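Local coordinates for protein benzoylformate Decarboxylase (Polynucleobacter necessarius, PDB 4K9Q) that binds thiamine diphosphate and a magnesium ion and probably catalyses the non-oxidative decarboxylation of benzoylformate, at residues H448-V453 against L509-F514; A493-V498 against T517-V522. All coordinates share one frame; numbering follows the deposited sequence.

Contact 1: residues H448-V453 against L509-F514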
loop_
_atom_site.group_PDB
_atom_site.type_symbol
_atom_site.label_atom_id
_atom_site.label_comp_id
_atom_site.label_asym_id
_atom_site.label_seq_id
_atom_site.Cartn_x
_atom_site.Cartn_y
_atom_site.Cartn_z
ATOM N N HIS A 448 34.803 7.449 20.761
ATOM C CA HIS A 448 35.984 8.048 20.157
ATOM C C HIS A 448 35.726 8.231 18.666
ATOM O O HIS A 448 35.917 7.311 17.866
ATOM C CB HIS A 448 37.217 7.181 20.395
ATOM C CG HIS A 448 38.507 7.894 20.135
ATOM N ND1 HIS A 448 39.737 7.302 20.326
ATOM C CD2 HIS A 448 38.757 9.152 19.697
ATOM C CE1 HIS A 448 40.689 8.163 20.014
ATOM N NE2 HIS A 448 40.121 9.296 19.635
ATOM N N VAL A 449 35.259 9.427 18.316
ATOM C CA VAL A 449 34.864 9.747 16.953
ATOM C C VAL A 449 35.443 11.100 16.613
ATOM O O VAL A 449 35.308 12.048 17.384
ATOM C CB VAL A 449 33.318 9.812 16.810
ATOM C CG1 VAL A 449 32.926 10.233 15.385
ATOM C CG2 VAL A 449 32.675 8.473 17.173
ATOM N N ILE A 450 36.077 11.189 15.454
ATOM C CA ILE A 450 36.742 12.410 15.040
ATOM C C ILE A 450 36.131 12.871 13.732
ATOM O O ILE A 450 36.315 12.229 12.685
ATOM C CB ILE A 450 38.251 12.172 14.833
ATOM C CG1 ILE A 450 38.884 11.646 16.125
ATOM C CG2 ILE A 450 38.948 13.459 14.382
ATOM C CD1 ILE A 450 40.300 11.164 15.944
ATOM N N TYR A 451 35.378 13.964 13.790
ATOM C CA TYR A 451 34.761 14.510 12.593
ATOM C C TYR A 451 35.684 15.533 11.976
ATOM O O TYR A 451 36.014 16.532 12.610
ATOM C CB TYR A 451 33.431 15.181 12.930
ATOM C CG TYR A 451 32.381 14.228 13.424
ATOM C CD1 TYR A 451 31.979 14.230 14.756
ATOM C CD2 TYR A 451 31.784 13.324 12.551
ATOM C CE1 TYR A 451 31.003 13.359 15.211
ATOM C CE2 TYR A 451 30.811 12.438 12.997
ATOM C CZ TYR A 451 30.426 12.463 14.325
ATOM O OH TYR A 451 29.455 11.596 14.770
ATOM N N VAL A 452 36.112 15.280 10.743
ATOM C CA VAL A 452 36.879 16.267 10.000
ATOM C C VAL A 452 35.948 16.855 8.953
ATOM O O VAL A 452 35.511 16.149 8.034
ATOM C CB VAL A 452 38.124 15.659 9.327
ATOM C CG1 VAL A 452 38.928 16.743 8.612
ATOM C CG2 VAL A 452 38.994 14.960 10.374
ATOM N N VAL A 453 35.626 18.134 9.105
ATOM C CA VAL A 453 34.660 18.783 8.225
ATOM C C VAL A 453 35.357 19.616 7.154
ATOM O O VAL A 453 36.079 20.568 7.458
ATOM C CB VAL A 453 33.688 19.691 9.011
ATOM C CG1 VAL A 453 32.629 20.284 8.067
ATOM C CG2 VAL A 453 33.033 18.934 10.144
ATOM N N LEU A 509 46.213 14.856 15.664
ATOM C CA LEU A 509 46.936 14.066 16.665
ATOM C C LEU A 509 46.298 14.202 18.053
ATOM O O LEU A 509 46.123 13.213 18.776
ATOM C CB LEU A 509 48.412 14.480 16.702
ATOM C CG LEU A 509 49.165 14.109 15.425
ATOM C CD1 LEU A 509 50.614 14.543 15.519
ATOM C CD2 LEU A 509 49.071 12.610 15.150
ATOM N N GLU A 510 45.924 15.425 18.413
ATOM C CA GLU A 510 45.230 15.656 19.674
ATOM C C GLU A 510 43.910 14.877 19.739
ATOM O O GLU A 510 43.613 14.223 20.737
ATOM C CB GLU A 510 44.980 17.147 19.889
ATOM C CG GLU A 510 44.257 17.466 21.193
ATOM C CD GLU A 510 44.324 18.938 21.556
ATOM O OE1 GLU A 510 45.268 19.621 21.104
ATOM O OE2 GLU A 510 43.430 19.411 22.293
ATOM N N ALA A 511 43.122 14.935 18.670
ATOM C CA ALA A 511 41.851 14.212 18.654
ATOM C C ALA A 511 42.083 12.693 18.761
ATOM O O ALA A 511 41.322 11.981 19.414
ATOM C CB ALA A 511 41.046 14.567 17.405
ATOM N N LEU A 512 43.149 12.195 18.133
ATOM C CA LEU A 512 43.484 10.776 18.230
ATOM C C LEU A 512 43.848 10.354 19.654
ATOM O O LEU A 512 43.628 9.210 20.038
ATOM C CB LEU A 512 44.612 10.414 17.260
ATOM C CG LEU A 512 44.202 10.339 15.782
ATOM C CD1 LEU A 512 45.444 10.400 14.901
ATOM C CD2 LEU A 512 43.387 9.085 15.496
ATOM N N SER A 513 44.399 11.282 20.437
ATOM C CA SER A 513 44.783 10.986 21.817
ATOM C C SER A 513 43.644 11.206 22.813
ATOM O O SER A 513 43.761 10.854 23.992
ATOM C CB SER A 513 45.974 11.854 22.223
ATOM O OG SER A 513 45.546 13.172 22.527
ATOM N N PHE A 514 42.557 11.811 22.346
ATOM C CA PHE A 514 41.417 12.137 23.205
ATOM C C PHE A 514 40.285 11.138 22.975
ATOM O O PHE A 514 39.691 11.101 21.893
ATOM C CB PHE A 514 40.942 13.572 22.913
ATOM C CG PHE A 514 39.682 13.965 23.647
ATOM C CD1 PHE A 514 39.706 14.243 25.007
ATOM C CD2 PHE A 514 38.479 14.077 22.975
ATOM C CE1 PHE A 514 38.552 14.599 25.679
ATOM C CE2 PHE A 514 37.322 14.440 23.644
ATOM C CZ PHE A 514 37.359 14.696 24.999
#
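His448, just before strand 449-455, reaches over to the C-terminal end of helix 501-513, where its imidazole meets the carbonyls of Ala511, Leu512 and Phe514. CG stands anti to the backbone N (chi1 -164°), and the far end of the ring comes nearer the helix than its first bond suggests. NE2 donates to Ala511 O over 2.9 Å with an N-H...O angle of 159°, the oxygen lying close to the ring plane. The same oxygen also accepts from Phe514 N, so two donors grip it where the helix runs out. At the ring edge CE1 abuts Leu512 O at 3.1 Å. Phe514 O sits over one face, 2.9 Å from NE2, but the angle there is too poor for a hydrogen bond. The carbonyl oxygens gathered round NE2 and CE1, at the negative end of the helix dipole, would be expected to favour a proton on NE2 and may ease full protonation. An alanine here would probably leave Ala511 O with Phe514 N as its remaining donor in this group and open a gap beneath Phe514 O.

Ile450, two residues on and pointing at the helix, supplies the apolar part. CG1 is anti to the carbonyl carbon (chi1 -58°), and CD1 beyond it touches two helix residues, 3.8 Å from Ala511 CB and 3.7 Å from Leu512 CD2. CG2 also rests on Ala511 CB, at 3.8 Å. The side chain of Leu512 starts away from the strand, yet its CD2 meets Ile450; it also touches Pro422, as does that of His448. Such helix-on-sheet packing is characteristic of the α/β/α thiamine diphosphate-binding domains, here the C-terminal one.

Contact 2: residues A493-V498 against T517-V522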
loop_
_atom_site.group_PDB
_atom_site.type_symbol
_atom_site.label_atom_id
_atom_site.label_comp_id
_atom_site.label_asym_id
_atom_site.label_seq_id
_atom_site.Cartn_x
_atom_site.Cartn_y
_atom_site.Cartn_z
ATOM N N ALA A 493 31.130 18.645 22.063
ATOM C CA ALA A 493 32.334 18.064 21.474
ATOM C C ALA A 493 33.527 19.012 21.563
ATOM O O ALA A 493 33.356 20.234 21.608
ATOM C CB ALA A 493 32.086 17.675 20.014
ATOM N N LYS A 494 34.732 18.447 21.607
ATOM C CA LYS A 494 35.941 19.230 21.378
ATOM C C LYS A 494 35.803 19.747 19.957
ATOM O O LYS A 494 35.518 18.975 19.040
ATOM C CB LYS A 494 37.189 18.357 21.503
ATOM C CG LYS A 494 37.483 17.893 22.903
ATOM C CD LYS A 494 37.712 19.069 23.836
ATOM C CE LYS A 494 38.201 18.594 25.199
ATOM N NZ LYS A 494 39.487 17.842 25.072
ATOM N N SER A 495 35.970 21.046 19.759
ATOM C CA SER A 495 35.665 21.655 18.472
ATOM C C SER A 495 36.601 22.824 18.169
ATOM O O SER A 495 36.784 23.709 19.009
ATOM C CB SER A 495 34.213 22.143 18.492
ATOM O OG SER A 495 33.767 22.546 17.214
ATOM N N LEU A 496 37.177 22.843 16.977
ATOM C CA LEU A 496 38.007 23.970 16.577
ATOM C C LEU A 496 38.162 24.018 15.072
ATOM O O LEU A 496 37.920 23.027 14.370
ATOM C CB LEU A 496 39.386 23.901 17.234
ATOM C CG LEU A 496 40.399 22.986 16.552
ATOM C CD1 LEU A 496 41.827 23.318 17.003
ATOM C CD2 LEU A 496 40.047 21.554 16.853
ATOM N N LYS A 497 38.561 25.184 14.586
ATOM C CA LYS A 497 38.837 25.397 13.176
ATOM C C LYS A 497 40.342 25.529 12.964
ATOM O O LYS A 497 41.026 26.217 13.734
ATOM C CB LYS A 497 38.129 26.669 12.719
ATOM C CG LYS A 497 38.267 26.981 11.239
ATOM C CD LYS A 497 37.296 28.105 10.861
ATOM C CE LYS A 497 37.447 28.527 9.418
ATOM N NZ LYS A 497 36.630 29.736 9.106
ATOM N N VAL A 498 40.863 24.866 11.939
ATOM C CA VAL A 498 42.295 24.948 11.629
ATOM C C VAL A 498 42.483 25.680 10.305
ATOM O O VAL A 498 41.660 25.551 9.411
ATOM C CB VAL A 498 42.959 23.555 11.603
ATOM C CG1 VAL A 498 42.879 22.893 12.991
ATOM C CG2 VAL A 498 42.313 22.662 10.550
ATOM N N THR A 517 34.558 12.628 21.528
ATOM C CA THR A 517 34.138 13.103 20.215
ATOM C C THR A 517 34.698 14.494 19.944
ATOM O O THR A 517 34.554 15.398 20.771
ATOM C CB THR A 517 32.600 13.102 20.124
ATOM O OG1 THR A 517 32.135 11.755 20.237
ATOM C CG2 THR A 517 32.112 13.692 18.795
ATOM N N SER A 518 35.331 14.646 18.781
ATOM C CA SER A 518 35.965 15.897 18.368
ATOM C C SER A 518 35.455 16.350 16.998
ATOM O O SER A 518 35.108 15.524 16.152
ATOM C CB SER A 518 37.486 15.713 18.287
ATOM O OG SER A 518 38.073 15.473 19.562
ATOM N N VAL A 519 35.435 17.664 16.785
ATOM C CA VAL A 519 35.139 18.246 15.482
ATOM C C VAL A 519 36.299 19.142 15.055
ATOM O O VAL A 519 36.705 20.050 15.787
ATOM C CB VAL A 519 33.823 19.054 15.514
ATOM C CG1 VAL A 519 33.563 19.736 14.174
ATOM C CG2 VAL A 519 32.668 18.143 15.883
ATOM N N ILE A 520 36.841 18.864 13.877
ATOM C CA ILE A 520 37.918 19.664 13.309
ATOM C C ILE A 520 37.429 20.261 11.999
ATOM O O ILE A 520 37.158 19.537 11.045
ATOM C CB ILE A 520 39.168 18.802 13.061
ATOM C CG1 ILE A 520 39.600 18.143 14.374
ATOM C CG2 ILE A 520 40.293 19.641 12.452
ATOM C CD1 ILE A 520 40.754 17.167 14.245
ATOM N N VAL A 521 37.305 21.583 11.955
ATOM C CA VAL A 521 36.784 22.250 10.767
ATOM C C VAL A 521 37.953 22.739 9.910
ATOM O O VAL A 521 38.836 23.455 10.395
ATOM C CB VAL A 521 35.845 23.426 11.159
ATOM C CG1 VAL A 521 35.262 24.093 9.914
ATOM C CG2 VAL A 521 34.736 22.934 12.104
ATOM N N VAL A 522 37.964 22.328 8.646
ATOM C CA VAL A 522 39.031 22.670 7.722
ATOM C C VAL A 522 38.462 23.463 6.543
ATOM O O VAL A 522 37.752 22.909 5.702
ATOM C CB VAL A 522 39.721 21.404 7.181
ATOM C CG1 VAL A 522 40.983 21.786 6.391
ATOM C CG2 VAL A 522 40.051 20.447 8.322
#
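Lys494, Leu496 and Val498 offer their backbones to Thr517, Val519 and Val521 in a parallel pairing, the two strands running within 8° of one another. Lys494 N binds Thr517 O and Val519 N returns to Lys494 O at 2.6 Å; Leu496 N then takes Val519 O. Val521 N reaches Leu496 O at 2.9 Å almost straight, at 173°, and Val498 N closes the series on Val521 O. Val519 and Val521 thus each use both their N-H and C=O toward residues 494-498. Between these bonds run CA-H...O contacts, among them Ser518 CA to Lys494 O at 3.2 Å and Ser495 CA to Val519 O at 3.3 Å.

Apolar contacts are lighter. CG2 of Val498 meets CG2 of Val522 at 3.9 Å and CG2 of Ile520 at 4.1 Å, while Leu496 CD2 lies 4.2 Å from Ile520 CG1. On the other face Ala493 CB approaches Val519 CG2.

Of the polar ends, the amine of Lys494 leads away to a cation-pi contact with the Phe514 ring, and Thr517 OG1 bonds to Thr447 O. Helix 501-513 joins the strands as a beta-alpha-beta crossover and touches Val498 and Ser518; helix 484-490 touches Lys497 and Val521 on the opposite face, and strand 449-455 pairs with the far edge of strand 517-523.

In the fold
Both contacts belong to one parallel sheet: strand 449-455 lies inside it, strand 517-523 beside it, and strand 494-497 is outermost within the chain. Contact 2 is strand pairing, its register fixed by regular backbone bonds, and ranges from buried residues 517-522 to exposed Lys494, Leu496 and Lys497. Contact 1 sets a helix against that sheet instead, mixing one side-chain-to-carbonyl bond with apolar packing; smaller and also partly buried, it has Ile450 and Ala511 buried and no touching residue fully exposed. Helix 501-513, used in contact 1, is the crossover linking the strands of contact 2. The two meet directly where Tyr451 O probably accepts from Ile520 N and Val453 O from Val522 N.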